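Local coordinates for putative amino acid binding protein (PDB 4C0R), which binds oxidized glutathione disulfide and probably serves as the extracellular receptor that hands glutathione to the cystine ABC importer TcyBC of Streptococcus mutans, at residues A[45-50]-A[61-66]; A[125-130]-A[134-139]; A[169-172]-A[178-181]; A[209-214]-A[218-223]; A[68-71]-A[75-78]. All coordinates share one frame; numbering follows the deposited sequence. Where two conformers were deposited one is given.

Along the chain the order is contact 1, contact 5, contact 2, contact 3 and contact 4. Contacts 1 and 5 share strand 65-71 and have centres about 14 Å apart; with contact 4, formed by helices 201-216 and 219-228, they belong to the lobe built from both ends of the chain. Contacts 2 and 3, centres about 24 Å apart, lie in the other lobe, a division expected of a family 3 solute-binding protein. Contacts 1, 3 and 5 all reach the mixed sheet. Contacts 2 and 4, about 40 Å apart between centres, lie on opposite sides of the chain's centre. Contact 5 lies nearest that centre and holds one end of the ligand bound between the lobes.

Contact 1: residues A[45-50]-A[61-66]; sequences KYQKTE and DKYQIG. With CD (cadmium ion), chain U; CD (cadmium ion), chain H.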
# COMPACT_ATOMS: atom_id res chain seq x y z
N LYS A 45 -4.90 -18.09 6.76
CA LYS A 45 -3.50 -18.32 6.44
C LYS A 45 -2.97 -17.08 5.79
O LYS A 45 -3.59 -16.55 4.88
CB LYS A 45 -3.35 -19.51 5.51
CG LYS A 45 -3.82 -20.80 6.16
CD LYS A 45 -3.38 -22.00 5.35
CE LYS A 45 -2.98 -23.15 6.26
NZ LYS A 45 -3.35 -24.46 5.66
N TYR A 46 -1.82 -16.62 6.27
CA TYR A 46 -1.21 -15.41 5.76
C TYR A 46 -0.04 -15.84 4.88
O TYR A 46 0.92 -16.45 5.38
CB TYR A 46 -0.73 -14.57 6.96
CG TYR A 46 -1.88 -14.20 7.84
CD1 TYR A 46 -2.31 -15.05 8.86
CD2 TYR A 46 -2.63 -13.04 7.59
CE1 TYR A 46 -3.44 -14.73 9.63
CE2 TYR A 46 -3.77 -12.73 8.34
CZ TYR A 46 -4.15 -13.55 9.37
OH TYR A 46 -5.31 -13.25 10.06
N GLN A 47 -0.12 -15.52 3.58
CA GLN A 47 0.80 -16.05 2.60
C GLN A 47 1.53 -14.94 1.87
O GLN A 47 0.89 -14.09 1.24
CB GLN A 47 0.01 -16.83 1.58
CG GLN A 47 0.83 -17.49 0.51
CD GLN A 47 1.89 -18.43 1.08
OE1 GLN A 47 1.56 -19.37 1.77
NE2 GLN A 47 3.15 -18.12 0.82
N LYS A 48 2.86 -15.01 1.89
CA LYS A 48 3.67 -14.07 1.14
C LYS A 48 3.70 -14.60 -0.31
O LYS A 48 3.85 -15.81 -0.54
CB LYS A 48 5.08 -14.03 1.73
CG LYS A 48 5.87 -12.81 1.48
CD LYS A 48 7.23 -12.85 2.16
CE LYS A 48 8.09 -11.74 1.61
NZ LYS A 48 8.48 -12.13 0.23
N THR A 49 3.53 -13.71 -1.26
CA THR A 49 3.54 -14.09 -2.65
C THR A 49 4.00 -12.88 -3.49
O THR A 49 4.21 -11.79 -2.93
CB THR A 49 2.19 -14.65 -3.07
OG1 THR A 49 2.31 -15.32 -4.34
CG2 THR A 49 1.17 -13.53 -3.17
N GLU A 50 4.17 -13.04 -4.79
CA GLU A 50 4.52 -11.90 -5.61
C GLU A 50 3.33 -10.96 -5.76
O GLU A 50 2.17 -11.38 -5.76
CB GLU A 50 4.91 -12.36 -7.03
CG GLU A 50 6.13 -13.25 -7.08
CD GLU A 50 7.47 -12.53 -7.08
OE1 GLU A 50 7.53 -11.30 -6.96
OE2 GLU A 50 8.48 -13.23 -7.20
N ASP A 61 -9.45 -17.67 -7.38
CA ASP A 61 -9.80 -18.11 -6.03
C ASP A 61 -8.81 -19.03 -5.31
O ASP A 61 -9.18 -19.69 -4.35
CB ASP A 61 -11.22 -18.67 -5.95
CG ASP A 61 -12.19 -17.65 -5.37
OD1 ASP A 61 -12.23 -17.45 -4.07
OD2 ASP A 61 -12.83 -17.01 -6.24
N LYS A 62 -7.54 -19.00 -5.72
CA LYS A 62 -6.44 -19.52 -4.95
C LYS A 62 -6.35 -18.70 -3.67
O LYS A 62 -6.06 -19.23 -2.63
CB LYS A 62 -5.12 -19.41 -5.70
CG LYS A 62 -3.89 -19.83 -4.92
CD LYS A 62 -2.64 -19.73 -5.80
CE LYS A 62 -1.38 -20.31 -5.15
NZ LYS A 62 -0.28 -20.44 -6.15
N TYR A 63 -6.54 -17.39 -3.78
CA TYR A 63 -6.52 -16.54 -2.60
C TYR A 63 -7.89 -15.91 -2.43
O TYR A 63 -8.60 -15.71 -3.40
CB TYR A 63 -5.47 -15.38 -2.75
CG TYR A 63 -4.06 -15.83 -3.01
CD1 TYR A 63 -3.49 -16.86 -2.29
CD2 TYR A 63 -3.31 -15.21 -3.99
CE1 TYR A 63 -2.20 -17.29 -2.54
CE2 TYR A 63 -2.00 -15.64 -4.23
CZ TYR A 63 -1.48 -16.67 -3.51
OH TYR A 63 -0.16 -17.07 -3.75
N GLN A 64 -8.27 -15.58 -1.19
CA GLN A 64 -9.55 -14.94 -0.89
C GLN A 64 -9.45 -13.46 -0.51
O GLN A 64 -10.38 -12.72 -0.75
CB GLN A 64 -10.31 -15.68 0.22
CG GLN A 64 -10.79 -17.07 -0.20
CD GLN A 64 -9.67 -18.05 -0.49
OE1 GLN A 64 -8.81 -18.31 0.36
NE2 GLN A 64 -9.67 -18.59 -1.69
N ILE A 65 -8.31 -13.06 0.10
CA ILE A 65 -8.12 -11.68 0.54
C ILE A 65 -6.76 -11.25 0.04
O ILE A 65 -5.82 -12.05 0.02
CB ILE A 65 -8.13 -11.54 2.09
CG1 ILE A 65 -9.32 -12.26 2.70
CG2 ILE A 65 -8.15 -10.08 2.43
CD1 ILE A 65 -9.34 -12.18 4.20
N GLY A 66 -6.64 -9.99 -0.35
CA GLY A 66 -5.37 -9.37 -0.68
C GLY A 66 -5.18 -8.18 0.23
O GLY A 66 -6.12 -7.44 0.51
CD CD U . -14.32 -19.13 -4.34
CD CD H . 10.04 -11.61 -6.82
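Thr49 and Tyr63 meet from opposite directions, hydroxyl to hydroxyl, in the one hydrogen bond that joins residues 45-50 to 61-66. Thr49 OG1 lies 3.1 Å from Tyr63 OH, and either group could be the donor. Thr49 holds its hydroxyl anti to the backbone N (chi1 -166°), which swings OG1 out toward the phenol and sets the methyl beside the ring.

The apolar contacts gather round the same ring. Thr49 CG2 is 4.0 Å from Tyr63 CE2, and Gln47 CG approaches more loosely from the same side of the ring, 4.3 Å from Tyr63 CE1. Within its own segment, Lys62 CG lies 3.8 Å above the plane of the opposite face of the Tyr63 ring, offset toward the rim. Gln47 bends its amide onward to the next residue, donating from NE2 to Lys48 O at 2.8 Å in a nearly straight bond (171°).

Cadmium binds at the far ends: Glu50 chelates one ion through OE1 and OE2, and Asp61 OD1 binds another together with Asp199.

Strands 42-48 and 65-71 both run parallel to strand 3-9, which lies between them, so Tyr63 crosses that strand, resting on Thr6 and Ala8, to reach Thr49. Helix 51-59 makes the beta-alpha-beta crossover between strands 42-48 and 65-71; it ends in a Schellman motif at Asp61, and its Ile54 and Leu58 pack against Thr49 and Tyr63.

Contact 2: residues A[125-130]-A[134-139]; sequences QKFNKN and NQVKLN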
# COMPACT_ATOMS: atom_id res chain seq x y z
N GLN A 125 2.36 7.67 -16.26
CA GLN A 125 2.07 7.57 -17.71
C GLN A 125 1.19 8.72 -18.13
O GLN A 125 1.35 9.26 -19.26
CB GLN A 125 1.43 6.24 -18.07
CG GLN A 125 2.38 5.10 -17.96
CD GLN A 125 1.74 3.73 -18.04
OE1 GLN A 125 0.57 3.53 -17.65
NE2 GLN A 125 2.51 2.78 -18.51
N LYS A 126 0.22 9.08 -17.30
CA LYS A 126 -0.61 10.27 -17.56
C LYS A 126 0.21 11.53 -17.57
O LYS A 126 0.00 12.43 -18.38
CB LYS A 126 -1.77 10.38 -16.59
CG LYS A 126 -2.53 11.66 -16.70
N PHE A 127 1.15 11.64 -16.64
CA PHE A 127 1.99 12.81 -16.60
C PHE A 127 2.77 12.91 -17.91
O PHE A 127 2.98 14.00 -18.46
CB PHE A 127 2.99 12.69 -15.43
CG PHE A 127 3.95 13.84 -15.34
CD1 PHE A 127 5.12 13.85 -16.07
CD2 PHE A 127 3.65 14.95 -14.53
CE1 PHE A 127 6.00 14.95 -15.97
CE2 PHE A 127 4.49 16.01 -14.44
CZ PHE A 127 5.68 16.01 -15.17
N ASN A 128 3.23 11.78 -18.43
CA ASN A 128 4.02 11.83 -19.62
C ASN A 128 3.18 12.22 -20.84
O ASN A 128 3.67 12.92 -21.73
CB ASN A 128 4.76 10.52 -19.84
CG ASN A 128 5.97 10.40 -18.94
OD1 ASN A 128 6.41 11.40 -18.36
ND2 ASN A 128 6.56 9.21 -18.90
N LYS A 129 1.92 11.82 -20.88
CA LYS A 129 1.04 12.28 -21.96
C LYS A 129 0.91 13.80 -21.95
O LYS A 129 0.78 14.42 -23.01
CB LYS A 129 -0.34 11.59 -21.89
N ASN A 130 0.99 14.42 -20.77
CA ASN A 130 0.90 15.88 -20.59
C ASN A 130 2.20 16.62 -20.75
O ASN A 130 2.20 17.86 -20.82
CB ASN A 130 0.42 16.28 -19.18
CG ASN A 130 -1.00 16.08 -19.00
OD1 ASN A 130 -1.53 15.11 -19.50
ND2 ASN A 130 -1.68 17.00 -18.28
N ASN A 134 9.10 16.38 -22.41
CA ASN A 134 10.01 16.37 -21.27
C ASN A 134 9.50 15.27 -20.32
O ASN A 134 9.15 15.53 -19.17
CB ASN A 134 10.01 17.74 -20.59
CG ASN A 134 11.23 17.98 -19.74
OD1 ASN A 134 12.24 17.26 -19.80
ND2 ASN A 134 11.14 18.99 -18.89
N GLN A 135 9.43 14.06 -20.83
CA GLN A 135 8.88 12.94 -20.07
C GLN A 135 9.80 12.46 -18.97
O GLN A 135 11.02 12.62 -19.02
CB GLN A 135 8.61 11.78 -21.00
CG GLN A 135 7.52 12.07 -22.00
CD GLN A 135 7.23 10.89 -22.90
OE1 GLN A 135 7.08 9.77 -22.43
NE2 GLN A 135 7.16 11.14 -24.20
N VAL A 136 9.17 11.89 -17.95
CA VAL A 136 9.83 11.14 -16.93
C VAL A 136 10.30 9.84 -17.55
O VAL A 136 9.56 9.24 -18.31
CB VAL A 136 8.83 10.80 -15.80
CG1 VAL A 136 9.45 9.91 -14.72
CG2 VAL A 136 8.34 12.05 -15.17
N LYS A 137 11.52 9.48 -17.27
CA LYS A 137 12.08 8.22 -17.72
C LYS A 137 11.65 7.15 -16.71
O LYS A 137 12.16 7.14 -15.58
CB LYS A 137 13.59 8.33 -17.73
N LEU A 138 10.77 6.23 -17.12
CA LEU A 138 10.27 5.17 -16.25
C LEU A 138 11.12 3.93 -16.37
O LEU A 138 11.25 3.40 -17.46
CB LEU A 138 8.83 4.81 -16.59
CG LEU A 138 7.83 5.95 -16.53
CD1 LEU A 138 6.53 5.55 -17.18
CD2 LEU A 138 7.62 6.32 -15.05
N ASN A 139 11.71 3.49 -15.27
CA ASN A 139 12.50 2.28 -15.25
C ASN A 139 11.76 1.25 -14.43
O ASN A 139 11.73 1.33 -13.20
CB ASN A 139 13.84 2.59 -14.63
CG ASN A 139 14.59 3.65 -15.40
OD1 ASN A 139 14.46 4.89 -15.16
ND2 ASN A 139 15.37 3.19 -16.37
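Asn128 grips the backbone of Val136 at both ends of its side-chain amide. Val136 N donates to Asn128 OD1 at 2.8 Å, from a position tilted 30° out of the carbonyl plane, and Asn128 ND2 returns a bond to Val136 O at 3.1 Å, this one lying on a lone pair. With both ends engaged, the amide cannot rotate freely and imitates a peptide group set beside the chain just before it enters strand 137-140. With CG beside the backbone N and anti to the carbonyl carbon (chi1 -78°), Asn128 brings its amide from the helix to that backbone.

Gln135 crosses Asn128 at about a right angle, and its CB comes within 3.6 Å of Asn128 CG; its own NE2 is bound by Glu132 O in the intervening turn.

This is the return half of a beta-alpha-beta unit: helix 120-130 connects strand 111-114 to strand 137-140, its parallel neighbour. Van der Waals contacts flank the polar centre. Val136 CG2 rests 3.8 Å from Phe127 CD1, next to a ring that also stacks on His131 and meets Tyr104 edge-to-face. On the other flank Leu138 CD1 approaches Asn128 ND2 at 4.0 Å and Gln125 CG at 4.2 Å, while Leu138 also touches Thr112 and Val114 of strand 111-114.

Contact 3: residues A[169-172]-A[178-181]; sequences TIIK and NLKV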
# COMPACT_ATOMS: atom_id res chain seq x y z
N THR A 169 8.85 5.99 6.98
CA THR A 169 9.30 4.90 7.83
C THR A 169 10.66 4.37 7.38
O THR A 169 11.57 4.20 8.19
CB THR A 169 8.27 3.74 7.85
OG1 THR A 169 7.05 4.20 8.46
CG2 THR A 169 8.83 2.54 8.54
N ILE A 170 10.79 4.12 6.09
CA ILE A 170 12.03 3.57 5.51
C ILE A 170 13.17 4.57 5.62
O ILE A 170 14.25 4.20 6.01
CB ILE A 170 11.80 3.18 4.06
CG1 ILE A 170 10.94 1.94 4.00
CG2 ILE A 170 13.12 2.87 3.39
CD1 ILE A 170 10.34 1.67 2.62
N ILE A 171 12.92 5.84 5.30
CA ILE A 171 13.97 6.83 5.40
C ILE A 171 14.47 6.94 6.82
O ILE A 171 15.66 7.11 7.04
CB ILE A 171 13.46 8.22 4.94
CG1 ILE A 171 13.29 8.22 3.40
CG2 ILE A 171 14.38 9.34 5.46
CD1 ILE A 171 12.45 9.39 2.94
N LYS A 172 13.58 6.84 7.80
CA LYS A 172 13.98 6.95 9.22
C LYS A 172 14.73 5.71 9.67
O LYS A 172 15.84 5.80 10.20
CB LYS A 172 12.73 7.15 10.08
CG LYS A 172 13.01 7.08 11.59
CD LYS A 172 11.77 7.41 12.40
N ASN A 178 20.00 11.85 3.72
CA ASN A 178 20.13 12.81 2.64
C ASN A 178 18.86 12.92 1.81
O ASN A 178 18.87 13.53 0.74
CB ASN A 178 21.30 12.43 1.75
CG ASN A 178 20.99 11.26 0.89
OD1 ASN A 178 20.35 10.28 1.32
ND2 ASN A 178 21.41 11.34 -0.35
N LEU A 179 17.78 12.28 2.27
CA LEU A 179 16.51 12.31 1.54
C LEU A 179 15.48 13.11 2.30
O LEU A 179 15.52 13.21 3.54
CB LEU A 179 15.94 10.89 1.31
CG LEU A 179 16.77 9.95 0.42
CD1 LEU A 179 16.09 8.59 0.29
CD2 LEU A 179 16.99 10.60 -0.94
N LYS A 180 14.53 13.65 1.55
CA LYS A 180 13.37 14.28 2.14
C LYS A 180 12.12 13.85 1.38
O LYS A 180 12.20 13.24 0.31
CB LYS A 180 13.50 15.79 2.09
CG LYS A 180 13.57 16.33 0.69
CD LYS A 180 13.54 17.84 0.69
CE LYS A 180 13.55 18.36 -0.72
NZ LYS A 180 13.48 19.85 -0.75
N VAL A 181 10.97 14.17 1.96
CA VAL A 181 9.71 13.93 1.33
C VAL A 181 8.97 15.24 1.10
O VAL A 181 9.07 16.19 1.89
CB VAL A 181 8.82 12.88 2.10
CG1 VAL A 181 9.62 11.62 2.46
CG2 VAL A 181 8.13 13.45 3.27
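Ile171 on helix 164-173 packs against Leu179 and Val181, alternate residues of strand 179-183, and carries the whole contact. The helix, a short turn and the strand form one alpha-beta connection in the lobe that the chain enters and leaves once, which is one of the two alpha/beta domains of the periplasmic-binding-protein fold. Strand 179-183 runs antiparallel to strand 81-96 in the mixed sheet, and by touching Leu179, Val181 and Val94 of strand 81-96, Ile171 sets the helix over one face of that sheet.

Along the helix, Thr169 lies too far from the strand to touch it, with OG1 bonded back to Ile165 O and its side chain against Asn14 and Pro15. Ile170 turns to another neighbour, Leu145 of helix 145-153. Ile171 is the residue that points at the strand. Its CG1 branch stands anti to the carbonyl carbon (chi1 -72°) and then runs on extended (chi2 165°), which carries CD1 toward the sheet. No polar group takes part, and the two segments share no hydrogen bond: the contact is purely hydrophobic.

Beyond this point Leu179 continues into the core against Ile149 and Val152 of helix 145-153, and Val181 rests on Val92. Both strand residues are met by a single methyl, Ile171 CD1, which lies 4.1 Å from Leu179 CB and, more tightly, 3.6 Å from Val181 CG1.

Contact 4: residues A[209-214]-A[218-223]; sequences KRLKKL and GTLEKL
Leu214, Leu220 and Thr219 hold most of the surface buried between residues 209-214 and 218-223, and Leu214 has the largest share. It works through both its backbone and its side chain. Its carbonyl accepts the N-H of Leu220 in an almost straight bond, with Leu220 N 2.9 Å from Leu214 O and an N-H...O angle of 171°, although the donor stands well above the carbonyl plane. A water bound by Glu221 N at 2.9 Å sends a weak bond back to the same Leu214 O, adding a second, looser tie to the start of the next helix.

The side chain of Leu214 meets Thr219 obliquely. Leu214 CD2 rests against the branch point of the threonine, 3.8 Å from Thr219 CB, and is nearly as close to its methyl. Thr219 OG1 has its hydrogen bond with Asn217 OD1 in the turn, while CB and CG2 make the closest approaches to the leucine; the threonine side chain also meets Glu34 of helix 27-36.

Leu220 sits over the carbonyl itself, with CB 3.7 Å from Leu214 O. Its CG is anti to the backbone N (chi1 -152°), and the branched end reaches Leu211, where CD1 of Leu220 lies 4.3 Å from Leu211 CD2. Helix 27-36 continues this apolar layer, Val31 touching Leu211 and Tyr27 touching Leu220.

Gly218, at the N-cap of the second helix, has a positive phi of 93°; at its backbone angles a CB would jam against the preceding carbonyl O, which calls for glycine. The short segments diverge by 82°, so consecutive helices 201-216 and 219-228 meet in an alpha-alpha corner.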
# COMPACT_ATOMS: atom_id res chain seq x y z
N LYS A 209 -18.06 -5.62 9.02
CA LYS A 209 -18.70 -5.53 10.31
C LYS A 209 -17.64 -5.39 11.42
O LYS A 209 -17.77 -4.55 12.35
CB LYS A 209 -19.56 -6.76 10.54
N ARG A 210 -16.58 -6.19 11.31
CA ARG A 210 -15.49 -6.11 12.29
C ARG A 210 -14.77 -4.75 12.24
O ARG A 210 -14.39 -4.20 13.27
CB ARG A 210 -14.52 -7.26 12.09
CG ARG A 210 -15.13 -8.64 12.45
CD ARG A 210 -15.23 -8.86 13.92
NE ARG A 210 -13.94 -8.91 14.55
CZ ARG A 210 -13.68 -8.61 15.79
NH1 ARG A 210 -14.68 -8.27 16.63
NH2 ARG A 210 -12.43 -8.63 16.24
N LEU A 211 -14.47 -4.24 11.04
CA LEU A 211 -13.78 -2.98 10.94
C LEU A 211 -14.59 -1.87 11.59
O LEU A 211 -14.01 -1.00 12.24
CB LEU A 211 -13.45 -2.61 9.50
CG LEU A 211 -12.41 -3.47 8.80
CD1 LEU A 211 -12.31 -3.17 7.28
CD2 LEU A 211 -11.10 -3.22 9.43
N LYS A 212 -15.91 -1.93 11.46
CA LYS A 212 -16.76 -0.86 12.04
C LYS A 212 -16.66 -0.98 13.53
O LYS A 212 -16.50 0.00 14.24
CB LYS A 212 -18.19 -0.98 11.58
CG LYS A 212 -19.10 0.07 12.26
N LYS A 213 -16.71 -2.20 14.04
CA LYS A 213 -16.63 -2.42 15.48
C LYS A 213 -15.29 -1.96 16.05
O LYS A 213 -15.22 -1.28 17.08
CB LYS A 213 -16.94 -3.87 15.83
CG LYS A 213 -16.81 -4.20 17.28
CD LYS A 213 -17.21 -5.64 17.54
CE LYS A 213 -17.15 -5.98 19.05
NZ LYS A 213 -17.43 -7.44 19.27
N LEU A 214 -14.21 -2.31 15.34
CA LEU A 214 -12.87 -1.99 15.78
C LEU A 214 -12.57 -0.50 15.65
O LEU A 214 -11.76 0.04 16.42
CB LEU A 214 -11.85 -2.85 15.05
CG LEU A 214 -11.95 -4.36 15.29
CD1 LEU A 214 -10.96 -5.00 14.34
CD2 LEU A 214 -11.71 -4.75 16.73
N GLY A 218 -12.05 1.89 19.37
CA GLY A 218 -10.71 2.38 19.56
C GLY A 218 -9.60 1.44 19.15
O GLY A 218 -8.41 1.79 19.16
N THR A 219 -9.94 0.18 18.81
CA THR A 219 -8.90 -0.78 18.49
C THR A 219 -8.13 -0.44 17.19
O THR A 219 -6.94 -0.61 17.09
CB THR A 219 -9.49 -2.20 18.40
OG1 THR A 219 -10.06 -2.54 19.67
CG2 THR A 219 -8.42 -3.21 18.09
N LEU A 220 -8.86 0.00 16.17
CA LEU A 220 -8.23 0.32 14.92
C LEU A 220 -7.21 1.45 15.09
O LEU A 220 -6.11 1.44 14.58
CB LEU A 220 -9.24 0.66 13.83
CG LEU A 220 -8.90 0.39 12.45
CD1 LEU A 220 -8.55 -1.15 12.28
CD2 LEU A 220 -10.13 0.79 11.61
N GLU A 221 -7.60 2.45 15.89
CA GLU A 221 -6.68 3.55 16.17
C GLU A 221 -5.44 3.03 16.92
O GLU A 221 -4.33 3.46 16.65
CB GLU A 221 -7.36 4.63 17.00
CG GLU A 221 -6.36 5.60 17.60
CD GLU A 221 -6.90 7.00 17.73
OE1 GLU A 221 -8.09 7.12 18.09
OE2 GLU A 221 -6.14 7.96 17.45
N LYS A 222 -5.64 2.14 17.88
CA LYS A 222 -4.52 1.55 18.58
C LYS A 222 -3.54 0.85 17.65
O LYS A 222 -2.36 0.97 17.76
CB LYS A 222 -5.06 0.52 19.60
CG LYS A 222 -4.03 -0.21 20.42
CD LYS A 222 -4.72 -1.14 21.47
N LEU A 223 -4.09 0.12 16.67
CA LEU A 223 -3.28 -0.57 15.70
C LEU A 223 -2.55 0.38 14.74
O LEU A 223 -1.41 0.17 14.41
CB LEU A 223 -4.15 -1.55 14.89
CG LEU A 223 -4.68 -2.75 15.67
CD1 LEU A 223 -5.70 -3.57 14.83
CD2 LEU A 223 -3.55 -3.64 16.14
O HOH W 1 -10.35 3.20 16.47

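Contact 5: residues A[68-71]-A[75-78]; sequences NNIS and ERAN. With GDS (oxidized glutathione disulfide), chain C.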
# COMPACT_ATOMS: atom_id res chain seq x y z
N ASN A 68 -1.95 -5.31 1.05
CA ASN A 68 -0.60 -4.76 0.94
C ASN A 68 -0.69 -3.27 0.56
O ASN A 68 -0.31 -2.88 -0.53
CB ASN A 68 0.23 -5.53 -0.12
CG ASN A 68 1.72 -5.42 0.12
OD1 ASN A 68 2.38 -6.36 0.61
ND2 ASN A 68 2.26 -4.26 -0.17
N ASN A 69 -1.16 -2.43 1.46
CA ASN A 69 -1.23 -0.97 1.18
C ASN A 69 -1.96 -0.71 -0.16
O ASN A 69 -1.54 0.13 -0.96
CB ASN A 69 0.19 -0.43 1.14
CG ASN A 69 0.30 1.08 0.93
OD1 ASN A 69 -0.41 1.87 1.55
ND2 ASN A 69 1.24 1.46 0.08
N ILE A 70 -3.07 -1.41 -0.37
CA ILE A 70 -3.73 -1.39 -1.68
C ILE A 70 -4.75 -0.29 -1.81
O ILE A 70 -5.67 -0.19 -1.02
CB ILE A 70 -4.43 -2.73 -1.93
CG1 ILE A 70 -3.39 -3.85 -2.01
CG2 ILE A 70 -5.27 -2.75 -3.21
CD1 ILE A 70 -4.01 -5.31 -1.97
N SER A 71 -4.58 0.55 -2.83
CA SER A 71 -5.48 1.64 -3.14
C SER A 71 -6.71 1.17 -3.92
O SER A 71 -6.71 0.12 -4.53
CB SER A 71 -4.76 2.63 -4.08
OG SER A 71 -3.62 3.19 -3.49
N GLU A 75 -10.23 0.07 -12.14
CA GLU A 75 -9.77 -1.16 -12.82
C GLU A 75 -9.78 -2.36 -11.88
O GLU A 75 -10.13 -3.45 -12.24
CB GLU A 75 -8.42 -0.96 -13.48
N ARG A 76 -9.38 -2.15 -10.61
CA ARG A 76 -9.39 -3.22 -9.65
C ARG A 76 -10.82 -3.54 -9.18
O ARG A 76 -11.16 -4.71 -8.95
CB ARG A 76 -8.49 -2.80 -8.45
CG ARG A 76 -7.02 -2.80 -8.76
CD ARG A 76 -6.21 -2.15 -7.67
NE ARG A 76 -4.81 -2.09 -8.03
CZ ARG A 76 -3.89 -1.43 -7.30
NH1 ARG A 76 -4.28 -0.80 -6.18
NH2 ARG A 76 -2.65 -1.38 -7.68
N ALA A 77 -11.64 -2.51 -9.00
CA ALA A 77 -12.97 -2.72 -8.49
C ALA A 77 -13.81 -3.47 -9.52
O ALA A 77 -14.77 -4.10 -9.18
CB ALA A 77 -13.61 -1.43 -8.11
N ASN A 78 -13.39 -3.38 -10.77
CA ASN A 78 -14.06 -4.16 -11.83
C ASN A 78 -13.91 -5.65 -11.61
O ASN A 78 -14.65 -6.45 -12.16
CB ASN A 78 -13.49 -3.84 -13.19
CG ASN A 78 -13.91 -2.50 -13.69
OD1 ASN A 78 -14.90 -1.95 -13.26
ND2 ASN A 78 -13.13 -1.96 -14.62
CD1 GDS C . 7.58 -6.66 -7.29
N2 GDS C . 8.34 -5.65 -6.54
CA2 GDS C . 8.27 -5.76 -5.13
C2 GDS C . 9.20 -6.69 -4.43
O2 GDS C . 8.91 -7.15 -3.30
CB2 GDS C . 7.30 -5.04 -4.27
SG2 GDS C . 6.33 -3.84 -5.16
N3 GDS C . 10.43 -7.03 -5.10
CA3 GDS C . 11.33 -8.01 -4.50
C3 GDS C . 11.12 -9.27 -5.34
OE3 GDS C . 12.08 -10.04 -5.62
OE4 GDS C . 9.98 -9.58 -5.80
N4 GDS C . 5.20 -0.97 -4.14
CA4 GDS C . 6.43 -0.25 -4.37
C4 GDS C . 6.36 0.47 -5.67
OE5 GDS C . 5.25 0.75 -6.22
OE6 GDS C . 7.46 0.84 -6.17
C5 GDS C . 5.11 -1.80 -2.97
O5 GDS C . 6.05 -1.85 -2.18
CA5 GDS C . 3.88 -2.59 -2.90
N5 GDS C . 2.68 -2.03 -3.36
CB5 GDS C . 4.09 -4.05 -3.13
SG5 GDS C . 4.38 -4.33 -4.90
CA6 GDS C . -0.30 1.53 -4.21
C6 GDS C . -1.23 0.63 -5.02
OE7 GDS C . -0.87 0.28 -6.17
OE8 GDS C . -2.31 0.24 -4.54
N6 GDS C . -1.05 1.98 -3.03
CB6 GDS C . 0.96 0.83 -3.85
CG6 GDS C . 0.63 -0.59 -3.36
CD6 GDS C . 1.87 -1.12 -2.67
O6 GDS C . 2.23 -0.83 -1.52
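Arg76 and Ser71 form a polar, buried contact of the ligand pocket, in which the end of strand 65-71 and the short helix 74-77 that follows it hold one end of glutathione disulfide. Across the segments, Arg76 NH1 donates to Ser71 O at 3.1 Å, with the acceptor close to the guanidinium plane; the same carbonyl also receives Tyr82 OH. Ile70 CG2 lies 3.7 Å from NH1 of Arg76.

The arginine arrives fully extended from CG to NE (chi2 169°, chi3 -177°), which brings its guanidinium edge level with a ligand carboxylate. Two nearly straight bonds join them, Arg76 NH1 to GDS OE8 at 2.8 Å and Arg76 NH2 to GDS OE7 at 2.9 Å. Ser71 N adds a third, 2.9 Å from GDS OE8. The neighbouring ligand amine, N6, donates to Asn69 O at 2.8 Å and to Ser71 OG at 2.9 Å, while Asn69 ND2 holds GDS O6 at 3.0 Å.

Gly117 O also binds Arg76 NH2, and Thr119 N is a further ligand partner. Arg76 and Ser71 N take the carboxylate while Asn69 O and Ser71 OG take the amine, so both alpha groups of a glutamyl end are recognised, consistent with amino-acid recognition in family 3 binding proteins.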